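Local coordinates for sporozoite microneme protein essential for cell traversal (PDB 4U5A) that is a sporozoite microneme protein needed by the malaria parasite to pass through host cells, and folds as a bundle of helices, at residues K52-Y57 against N172-I177; E62-I67 against K183-L188; N8-E13 against T81-S86; D69-S74 against I194-I199. All blocks are in the same frame, centred on the assembly; numbering follows the deposited sequence.

Overall arrangement
From the N terminus, helix 10-39 leads through 49-57 into helix 59-84, and contact 3 closes this first loop by setting the end of helix 59-84 beside the start of helix 10-39. Contacts 1, 2 and 4 close longer loops of 114 to 119 residues, all ending on helix 167-197: first from helix 49-57, then twice from helix 59-84. Every pair of contacts crosses along the chain, and none nests. Contacts 1, 2 and 4 keep the same order on both sides, so residues 49-84 and helix 167-197 run in the same direction. Contacts 1 and 3 lie on opposite sides of the chain's centre, about 45 Å apart between centres, with contacts 2 and 4 between.

Contact 1 of 4, residues K52-Y57 against N172-I177; sequences KLLSKY and NFITPI
Y57 turns one edge of its ring to the end of I174. The delta methyl does the touching: Y57 CE2 sits 3.4 Å from I174 CD1, and I174 CG1 follows behind, also at the ring edge and in its plane, 4.0 Å from the same CE2. This is apolar contact at the rim of the ring rather than over a face. I174 reaches it by an unusual route, with CG1 wedged between the backbone N and the carbonyl carbon (chi1 69°) and the chain then extended, which carries CD1 out towards helix 49-57. There the same methyl also receives L54, whose CD2 comes within 4.0 Å of I174 CD1 at a slant.

The helices stand well apart. In this helical bundle, segment 52-57 of helix 49-57 runs almost parallel (8°) to segment 172-177 of helix 167-197, but the axes of these segments come no closer than 13.0 Å, so the long side chains have to span the distance. I123 of helix 88-126 also packs on I174, while I39 and F36 of helix 10-39 back L54 and Y57.

At the far end of the tyrosine, Y57 OH stands 4.3 Å from T175 OG1. That threonine hydroxyl is bonded to the backbone O of I171, one turn earlier. Just after T175, P176 brings no amide hydrogen, and the helix kinks. Y57 is held to helix 167-197 a second time by Y178: the two rings stack, and Y178 OH bonds to Y57 O.

Contact 2 of 4, residues E62-I67 against K183-L188; sequences EEKLNI and KNLTDL
K64 lays the first part of its side chain over L185: K64 CB is 4.1 Å from L185 CB, and CG lies equally near that atom. The alpha carbons of the pair are 6.5 Å apart, the nearest across these segments. Beyond CG the lysine bends at chi2 (-69°) and then runs straight, which brings NZ to T186. The bond from K64 NZ to T186 OG1 is weak at 3.3 Å, with K64 CE also alongside the oxygen. The threonine hydroxyl has a stronger tie to the backbone O of I182; the carbonyl can only accept, so the hydroxyl is the donor there and the acceptor from K64.

All this happens between two of the long helices of the four-helix bundle, 59-84 and 167-197, whose segments here run nearly parallel (10°), axes 10.0 Å apart. I182 and I189 of the latter helix lie against K64 as well.

One residue on, L65 enters the bundle interior. Its CD2 stays loosely near L185 CD2, 4.4 Å away, while T28 and I32 of helix 10-39 and L109 of helix 88-126 pack round it. L112 presses on L185 from the same helix 88-126.

Contact 3 of 4, residues N8-E13 against T81-S86; sequences NNIIEE and THVINS
I10, which meets V83 across this contact, shares with N9 the backbone amide of E13: E13 N bonds to N9 O at 2.9 Å and more weakly to I10 O at 3.0 Å. That forked bond belongs to the early part of helix 10-39, where I10 and I11 both bring an aliphatic group to V83. Between the two segments themselves there is no hydrogen bond.

What joins them is a meeting of methyls. I10 CG2 lies 3.4 Å from V83 CG1, the two side chains sliding past one another in opposite directions. In both residues the touching branch is the one placed opposite the backbone N (chi1 151° at V83), which projects it towards the partner. I11 comes to the same methyl more loosely and with the tip of its longer branch, I11 CD1 being 4.4 Å from V83 CG1.

This is one end of the bundle, where helix 10-39 begins beside the last, weakly bonded turn of helix 59-84. I91, from the next helix 88-126, packs on I10 and V83 alike and makes the cluster three-sided. With aliphatic branches alone meeting across these two segments, their pairing is apolar and probably owes more to exclusion of water than to directional bonds.

Contact 4 of 4, residues D69-S74 against I194-I199; sequences DGILRS and IKLKNI
Similar first torsions at I71 and L196 bring their methyls together. At L196 (chi1 -74°) CG lies beside the backbone N and the chain then extends, carrying CD1 towards helix 59-84, while CD2 branches off to the side; at I71 (chi1 -76°) CG1 takes that same place, leaving CG2 as the branch directed at the leucine. I71 CG2 and L196 CD1 meet at 3.9 Å.

The setting is the four-helix bundle, at the place where its last helix, 167-197, runs out near the C terminus against helix 59-84. L72 and L196 are the closest residues of the two backbones, 8.2 Å between their CA atoms.

L196 is buried, with I71, L72 and F75 of helix 59-84 all touching it, F75 standing one turn beyond I71. I71 in turn rests on I189, L192 and Q193 of the preceding turns of helix 167-197. L72 faces more to the interior, where F21 of helix 10-39 and C102 of helix 88-126 pack on it. The polar neighbours are turned to another helix: R73 makes a salt bridge with D19 and a hydrogen bond to S22, both on helix 10-39, and D69 bonds to that same serine.

L72 sends one methyl to the leucine: L72 CD1 ends 4.4 Å from L196 CD2, the branch not used by I71.

Contact 1 of 4, residues K52-Y57 against N172-I177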
# COMPACT_ATOMS: atom_id res chain seq x y z
N LYS A 52 -0.62 -18.41 -11.06
CA LYS A 52 0.74 -18.51 -10.54
C LYS A 52 1.50 -17.22 -10.83
O LYS A 52 2.31 -16.76 -10.03
CB LYS A 52 1.46 -19.71 -11.14
N LEU A 53 1.20 -16.64 -11.99
CA LEU A 53 1.83 -15.40 -12.43
C LEU A 53 1.47 -14.26 -11.47
O LEU A 53 2.35 -13.50 -11.03
CB LEU A 53 1.38 -15.05 -13.84
CG LEU A 53 1.97 -13.79 -14.47
CD1 LEU A 53 3.46 -13.95 -14.74
CD2 LEU A 53 1.22 -13.45 -15.74
N LEU A 54 0.19 -14.15 -11.15
CA LEU A 54 -0.29 -13.11 -10.25
C LEU A 54 0.25 -13.30 -8.83
O LEU A 54 0.59 -12.34 -8.15
CB LEU A 54 -1.81 -13.07 -10.23
CG LEU A 54 -2.53 -12.70 -11.53
CD1 LEU A 54 -4.02 -12.87 -11.37
CD2 LEU A 54 -2.19 -11.27 -11.93
N SER A 55 0.32 -14.56 -8.40
CA SER A 55 0.86 -14.88 -7.08
C SER A 55 2.33 -14.51 -7.01
O SER A 55 2.83 -14.12 -5.95
CB SER A 55 0.65 -16.35 -6.75
OG SER A 55 -0.71 -16.62 -6.43
N LYS A 56 3.03 -14.65 -8.13
CA LYS A 56 4.40 -14.17 -8.22
C LYS A 56 4.41 -12.65 -8.07
O LYS A 56 5.20 -12.10 -7.30
CB LYS A 56 5.04 -14.59 -9.54
N TYR A 57 3.55 -11.98 -8.83
CA TYR A 57 3.44 -10.52 -8.80
C TYR A 57 3.18 -9.96 -7.40
O TYR A 57 3.62 -8.86 -7.07
CB TYR A 57 2.33 -10.05 -9.75
CG TYR A 57 2.76 -9.90 -11.19
CD1 TYR A 57 4.08 -10.12 -11.57
CD2 TYR A 57 1.85 -9.53 -12.16
CE1 TYR A 57 4.47 -9.98 -12.89
CE2 TYR A 57 2.24 -9.39 -13.48
CZ TYR A 57 3.54 -9.62 -13.84
OH TYR A 57 3.92 -9.48 -15.16
N ASN A 172 0.31 -7.93 -21.38
CA ASN A 172 0.35 -6.63 -22.02
C ASN A 172 -0.55 -5.60 -21.34
O ASN A 172 -0.29 -4.40 -21.40
CB ASN A 172 -0.03 -6.76 -23.50
CG ASN A 172 -0.30 -5.42 -24.16
OD1 ASN A 172 0.55 -4.52 -24.14
ND2 ASN A 172 -1.48 -5.27 -24.75
N PHE A 173 -1.59 -6.08 -20.66
CA PHE A 173 -2.52 -5.16 -20.01
C PHE A 173 -2.13 -4.81 -18.58
O PHE A 173 -2.21 -3.65 -18.18
CB PHE A 173 -3.94 -5.73 -20.01
CG PHE A 173 -4.94 -4.86 -19.31
CD1 PHE A 173 -5.27 -3.62 -19.83
CD2 PHE A 173 -5.54 -5.28 -18.14
CE1 PHE A 173 -6.19 -2.80 -19.18
CE2 PHE A 173 -6.46 -4.47 -17.49
CZ PHE A 173 -6.79 -3.23 -18.01
N ILE A 174 -1.71 -5.80 -17.81
CA ILE A 174 -1.42 -5.56 -16.40
C ILE A 174 0.01 -5.08 -16.17
O ILE A 174 0.33 -4.61 -15.08
CB ILE A 174 -1.67 -6.82 -15.53
CG1 ILE A 174 -0.63 -7.90 -15.83
CG2 ILE A 174 -3.09 -7.35 -15.74
CD1 ILE A 174 -0.78 -9.12 -14.96
N THR A 175 0.87 -5.19 -17.18
CA THR A 175 2.25 -4.74 -17.01
C THR A 175 2.35 -3.22 -16.73
O THR A 175 3.06 -2.82 -15.81
CB THR A 175 3.12 -5.10 -18.24
OG1 THR A 175 3.33 -6.52 -18.28
CG2 THR A 175 4.47 -4.41 -18.17
N PRO A 176 1.63 -2.38 -17.50
CA PRO A 176 1.74 -0.96 -17.13
C PRO A 176 1.14 -0.65 -15.76
O PRO A 176 1.70 0.15 -15.01
CB PRO A 176 0.95 -0.23 -18.22
CG PRO A 176 0.88 -1.17 -19.36
CD PRO A 176 0.95 -2.56 -18.80
N ILE A 177 0.02 -1.29 -15.44
CA ILE A 177 -0.67 -1.07 -14.17
C ILE A 177 0.19 -1.51 -12.99
O ILE A 177 0.35 -0.77 -12.02
CB ILE A 177 -2.03 -1.81 -14.14
CG1 ILE A 177 -2.97 -1.22 -15.20
CG2 ILE A 177 -2.67 -1.73 -12.77
CD1 ILE A 177 -4.29 -1.95 -15.33

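Contact 2 of 4, residues E62-I67 against K183-L188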
# COMPACT_ATOMS: atom_id res chain seq x y z
N GLU A 62 4.65 -6.72 -1.06
CA GLU A 62 4.86 -7.09 0.34
C GLU A 62 6.27 -6.74 0.76
O GLU A 62 6.50 -6.29 1.88
CB GLU A 62 4.60 -8.59 0.57
CG GLU A 62 4.69 -9.00 2.04
CD GLU A 62 4.49 -10.48 2.29
OE1 GLU A 62 4.28 -11.22 1.31
OE2 GLU A 62 4.54 -10.90 3.47
N GLU A 63 7.22 -6.93 -0.15
CA GLU A 63 8.60 -6.59 0.14
C GLU A 63 8.78 -5.10 0.36
O GLU A 63 9.51 -4.68 1.26
CB GLU A 63 9.52 -7.08 -0.99
CG GLU A 63 9.61 -8.60 -1.10
CD GLU A 63 10.46 -9.05 -2.28
OE1 GLU A 63 10.54 -8.30 -3.28
OE2 GLU A 63 11.06 -10.15 -2.20
N LYS A 64 8.09 -4.29 -0.44
CA LYS A 64 8.18 -2.84 -0.33
C LYS A 64 7.61 -2.34 0.99
O LYS A 64 8.12 -1.38 1.56
CB LYS A 64 7.44 -2.18 -1.50
CG LYS A 64 8.04 -2.46 -2.87
CD LYS A 64 9.38 -1.77 -3.02
CE LYS A 64 10.03 -2.10 -4.36
NZ LYS A 64 11.32 -1.38 -4.51
N LEU A 65 6.57 -3.00 1.47
CA LEU A 65 5.94 -2.60 2.72
C LEU A 65 6.78 -3.09 3.90
O LEU A 65 6.78 -2.47 4.96
CB LEU A 65 4.51 -3.14 2.79
CG LEU A 65 3.56 -2.51 1.76
CD1 LEU A 65 2.14 -2.99 1.94
CD2 LEU A 65 3.62 -1.00 1.81
N ASN A 66 7.50 -4.19 3.71
CA ASN A 66 8.41 -4.67 4.73
C ASN A 66 9.60 -3.73 4.87
O ASN A 66 10.17 -3.58 5.95
CB ASN A 66 8.89 -6.09 4.41
CG ASN A 66 7.85 -7.15 4.75
OD1 ASN A 66 6.93 -6.92 5.54
ND2 ASN A 66 8.00 -8.33 4.16
N ILE A 67 9.96 -3.07 3.77
CA ILE A 67 11.03 -2.08 3.77
C ILE A 67 10.61 -0.83 4.55
O ILE A 67 11.35 -0.36 5.42
CB ILE A 67 11.40 -1.67 2.32
CG1 ILE A 67 12.01 -2.86 1.57
CG2 ILE A 67 12.36 -0.49 2.31
CD1 ILE A 67 12.40 -2.55 0.15
N LYS A 183 6.18 1.30 -8.82
CA LYS A 183 6.90 2.56 -8.94
C LYS A 183 6.44 3.52 -7.85
O LYS A 183 7.26 4.21 -7.23
CB LYS A 183 6.71 3.16 -10.34
CG LYS A 183 7.60 4.35 -10.63
CD LYS A 183 6.87 5.49 -11.32
CE LYS A 183 7.79 6.69 -11.49
NZ LYS A 183 7.13 7.82 -12.21
N ASN A 184 5.13 3.56 -7.60
CA ASN A 184 4.57 4.42 -6.56
C ASN A 184 5.04 3.99 -5.17
O ASN A 184 5.26 4.84 -4.30
CB ASN A 184 3.04 4.41 -6.61
CG ASN A 184 2.49 5.32 -7.69
OD1 ASN A 184 3.04 6.39 -7.96
ND2 ASN A 184 1.39 4.91 -8.31
N LEU A 185 5.18 2.69 -4.96
CA LEU A 185 5.67 2.16 -3.69
C LEU A 185 7.15 2.48 -3.52
O LEU A 185 7.62 2.71 -2.40
CB LEU A 185 5.44 0.65 -3.61
CG LEU A 185 3.98 0.18 -3.50
CD1 LEU A 185 3.89 -1.34 -3.58
CD2 LEU A 185 3.38 0.68 -2.20
N THR A 186 7.88 2.50 -4.63
CA THR A 186 9.31 2.77 -4.61
C THR A 186 9.60 4.23 -4.28
O THR A 186 10.52 4.54 -3.52
CB THR A 186 9.94 2.41 -5.96
OG1 THR A 186 9.82 0.99 -6.17
CG2 THR A 186 11.41 2.78 -5.99
N ASP A 187 8.81 5.13 -4.85
CA ASP A 187 8.96 6.56 -4.61
C ASP A 187 8.47 6.94 -3.21
O ASP A 187 8.94 7.92 -2.63
CB ASP A 187 8.22 7.36 -5.68
CG ASP A 187 8.80 7.16 -7.06
OD1 ASP A 187 9.91 6.58 -7.16
OD2 ASP A 187 8.16 7.56 -8.05
N LEU A 188 7.54 6.16 -2.68
CA LEU A 188 7.03 6.37 -1.33
C LEU A 188 8.12 6.06 -0.31
O LEU A 188 8.28 6.77 0.68
CB LEU A 188 5.80 5.50 -1.08
CG LEU A 188 4.94 5.85 0.14
CD1 LEU A 188 4.59 7.32 0.15
CD2 LEU A 188 3.68 5.00 0.14

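Contact 3 of 4, residues N8-E13 against T81-S86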
# COMPACT_ATOMS: atom_id res chain seq x y z
N ASN A 8 12.27 7.54 30.79
CA ASN A 8 12.54 6.11 30.85
C ASN A 8 11.46 5.30 30.14
O ASN A 8 11.75 4.39 29.36
CB ASN A 8 12.68 5.66 32.31
CG ASN A 8 13.42 6.68 33.17
OD1 ASN A 8 14.64 6.80 33.09
ND2 ASN A 8 12.68 7.42 33.99
N ASN A 9 10.20 5.64 30.40
CA ASN A 9 9.06 5.07 29.68
C ASN A 9 8.94 5.72 28.30
O ASN A 9 8.12 5.32 27.47
CB ASN A 9 7.76 5.25 30.46
CG ASN A 9 7.34 6.71 30.58
OD1 ASN A 9 8.16 7.62 30.44
ND2 ASN A 9 6.05 6.93 30.82
N ILE A 10 9.78 6.73 28.07
CA ILE A 10 9.85 7.41 26.78
C ILE A 10 10.27 6.40 25.71
O ILE A 10 9.69 6.35 24.62
CB ILE A 10 10.86 8.57 26.83
CG1 ILE A 10 10.48 9.58 27.92
CG2 ILE A 10 10.96 9.23 25.47
CD1 ILE A 10 11.68 10.16 28.66
N ILE A 11 11.26 5.59 26.05
CA ILE A 11 11.73 4.53 25.16
C ILE A 11 10.60 3.54 24.87
O ILE A 11 10.48 3.03 23.76
CB ILE A 11 12.93 3.78 25.78
CG1 ILE A 11 14.05 4.76 26.13
CG2 ILE A 11 13.44 2.70 24.84
CD1 ILE A 11 14.54 5.56 24.94
N GLU A 12 9.75 3.31 25.87
CA GLU A 12 8.59 2.44 25.69
C GLU A 12 7.57 3.06 24.74
O GLU A 12 6.91 2.36 23.97
CB GLU A 12 7.94 2.13 27.04
N GLU A 13 7.47 4.39 24.79
CA GLU A 13 6.53 5.12 23.94
C GLU A 13 6.99 5.12 22.48
O GLU A 13 6.17 4.98 21.56
CB GLU A 13 6.37 6.55 24.46
CG GLU A 13 5.64 6.64 25.80
CD GLU A 13 5.70 8.02 26.43
OE1 GLU A 13 6.66 8.76 26.15
OE2 GLU A 13 4.79 8.36 27.22
N THR A 81 18.86 7.24 21.24
CA THR A 81 20.07 7.82 21.82
C THR A 81 19.92 9.33 22.05
O THR A 81 20.30 9.85 23.10
CB THR A 81 21.29 7.57 20.91
OG1 THR A 81 21.38 6.17 20.60
CG2 THR A 81 22.58 8.03 21.58
N HIS A 82 19.35 10.01 21.06
CA HIS A 82 19.14 11.46 21.12
C HIS A 82 18.08 11.85 22.16
O HIS A 82 18.01 13.00 22.59
CB HIS A 82 18.73 12.01 19.75
CG HIS A 82 19.84 11.97 18.74
ND1 HIS A 82 19.63 12.27 17.40
CD2 HIS A 82 21.16 11.69 18.85
CE1 HIS A 82 20.77 12.17 16.75
NE2 HIS A 82 21.71 11.82 17.60
N VAL A 83 17.25 10.88 22.54
CA VAL A 83 16.09 11.15 23.38
C VAL A 83 16.47 11.22 24.86
O VAL A 83 15.91 12.03 25.61
CB VAL A 83 15.01 10.07 23.15
CG1 VAL A 83 14.17 9.86 24.39
CG2 VAL A 83 14.15 10.42 21.95
N ILE A 84 17.42 10.39 25.27
CA ILE A 84 17.81 10.31 26.68
C ILE A 84 18.39 11.61 27.26
O ILE A 84 18.03 12.01 28.36
CB ILE A 84 18.85 9.18 26.89
CG1 ILE A 84 18.61 8.03 25.92
CG2 ILE A 84 18.81 8.66 28.32
CD1 ILE A 84 19.54 6.85 26.12
N ASN A 85 19.29 12.26 26.52
CA ASN A 85 19.95 13.46 27.04
C ASN A 85 19.44 14.80 26.48
O ASN A 85 20.11 15.81 26.62
CB ASN A 85 21.46 13.38 26.78
CG ASN A 85 21.80 13.30 25.30
OD1 ASN A 85 21.17 12.55 24.55
ND2 ASN A 85 22.79 14.06 24.87
N SER A 86 18.24 14.81 25.91
CA SER A 86 17.69 16.03 25.32
C SER A 86 16.55 16.60 26.14
O SER A 86 16.02 15.94 27.03
CB SER A 86 17.22 15.77 23.89
OG SER A 86 18.28 15.30 23.08

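Contact 4 of 4, residues D69-S74 against I194-I199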
# COMPACT_ATOMS: atom_id res chain seq x y z
N ASP A 69 8.24 -0.59 6.79
CA ASP A 69 8.12 -1.00 8.18
C ASP A 69 9.49 -1.05 8.85
O ASP A 69 9.66 -0.54 9.95
CB ASP A 69 7.43 -2.37 8.25
CG ASP A 69 7.09 -2.79 9.67
OD1 ASP A 69 7.35 -2.02 10.62
OD2 ASP A 69 6.55 -3.90 9.84
N GLY A 70 10.47 -1.65 8.17
CA GLY A 70 11.78 -1.81 8.75
C GLY A 70 12.59 -0.52 8.83
O GLY A 70 13.33 -0.31 9.79
N ILE A 71 12.42 0.34 7.82
CA ILE A 71 13.12 1.62 7.79
C ILE A 71 12.68 2.50 8.96
O ILE A 71 13.51 3.15 9.61
CB ILE A 71 12.91 2.36 6.45
CG1 ILE A 71 13.77 1.72 5.36
CG2 ILE A 71 13.30 3.83 6.57
CD1 ILE A 71 13.64 2.40 4.00
N LEU A 72 11.39 2.51 9.24
CA LEU A 72 10.89 3.33 10.33
C LEU A 72 11.34 2.78 11.67
O LEU A 72 11.74 3.53 12.56
CB LEU A 72 9.37 3.41 10.32
CG LEU A 72 8.90 4.40 11.39
CD1 LEU A 72 8.54 5.75 10.78
CD2 LEU A 72 7.78 3.85 12.27
N ARG A 73 11.29 1.46 11.82
CA ARG A 73 11.69 0.82 13.06
C ARG A 73 13.18 1.03 13.31
O ARG A 73 13.60 1.26 14.44
CB ARG A 73 11.38 -0.68 13.03
CG ARG A 73 11.63 -1.38 14.35
CD ARG A 73 11.10 -2.81 14.37
NE ARG A 73 9.64 -2.85 14.41
CZ ARG A 73 8.92 -2.76 15.52
NH1 ARG A 73 9.52 -2.61 16.69
NH2 ARG A 73 7.59 -2.81 15.47
N SER A 74 13.97 0.99 12.24
CA SER A 74 15.40 1.22 12.36
C SER A 74 15.68 2.66 12.74
O SER A 74 16.60 2.94 13.51
CB SER A 74 16.11 0.87 11.05
OG SER A 74 16.38 -0.52 10.95
N ILE A 194 13.47 10.55 2.94
CA ILE A 194 13.73 11.98 2.91
C ILE A 194 13.15 12.66 4.15
O ILE A 194 13.83 13.45 4.80
CB ILE A 194 13.14 12.63 1.64
CG1 ILE A 194 13.97 12.22 0.41
CG2 ILE A 194 13.12 14.14 1.75
CD1 ILE A 194 13.43 12.74 -0.90
N LYS A 195 11.91 12.34 4.49
CA LYS A 195 11.24 12.96 5.63
C LYS A 195 11.90 12.57 6.95
O LYS A 195 11.94 13.38 7.88
CB LYS A 195 9.76 12.60 5.65
CG LYS A 195 8.92 13.38 4.66
CD LYS A 195 7.44 13.11 4.82
CE LYS A 195 6.63 14.09 3.98
NZ LYS A 195 7.05 14.06 2.55
N LEU A 196 12.41 11.35 7.04
CA LEU A 196 13.09 10.91 8.25
C LEU A 196 14.42 11.62 8.42
O LEU A 196 14.84 11.91 9.54
CB LEU A 196 13.29 9.39 8.24
CG LEU A 196 12.05 8.54 8.48
CD1 LEU A 196 12.41 7.07 8.49
CD2 LEU A 196 11.39 8.93 9.80
N LYS A 197 15.08 11.90 7.30
CA LYS A 197 16.35 12.60 7.33
C LYS A 197 16.18 14.04 7.82
O LYS A 197 17.05 14.58 8.51
CB LYS A 197 17.00 12.59 5.95
CG LYS A 197 18.45 13.06 5.95
CD LYS A 197 18.96 13.31 4.55
CE LYS A 197 20.30 14.04 4.59
NZ LYS A 197 20.76 14.47 3.24
N ASN A 198 15.04 14.64 7.49
CA ASN A 198 14.74 16.02 7.88
C ASN A 198 14.49 16.16 9.38
O ASN A 198 14.38 17.27 9.90
CB ASN A 198 13.53 16.55 7.11
CG ASN A 198 13.86 16.89 5.67
OD1 ASN A 198 15.00 16.73 5.22
ND2 ASN A 198 12.87 17.36 4.93
N ILE A 199 14.39 15.03 10.07
CA ILE A 199 14.18 15.01 11.51
C ILE A 199 15.21 14.09 12.15
O ILE A 199 15.09 13.70 13.31
CB ILE A 199 12.75 14.54 11.88
CG1 ILE A 199 12.57 13.06 11.54
CG2 ILE A 199 11.71 15.39 11.17
CD1 ILE A 199 11.21 12.51 11.93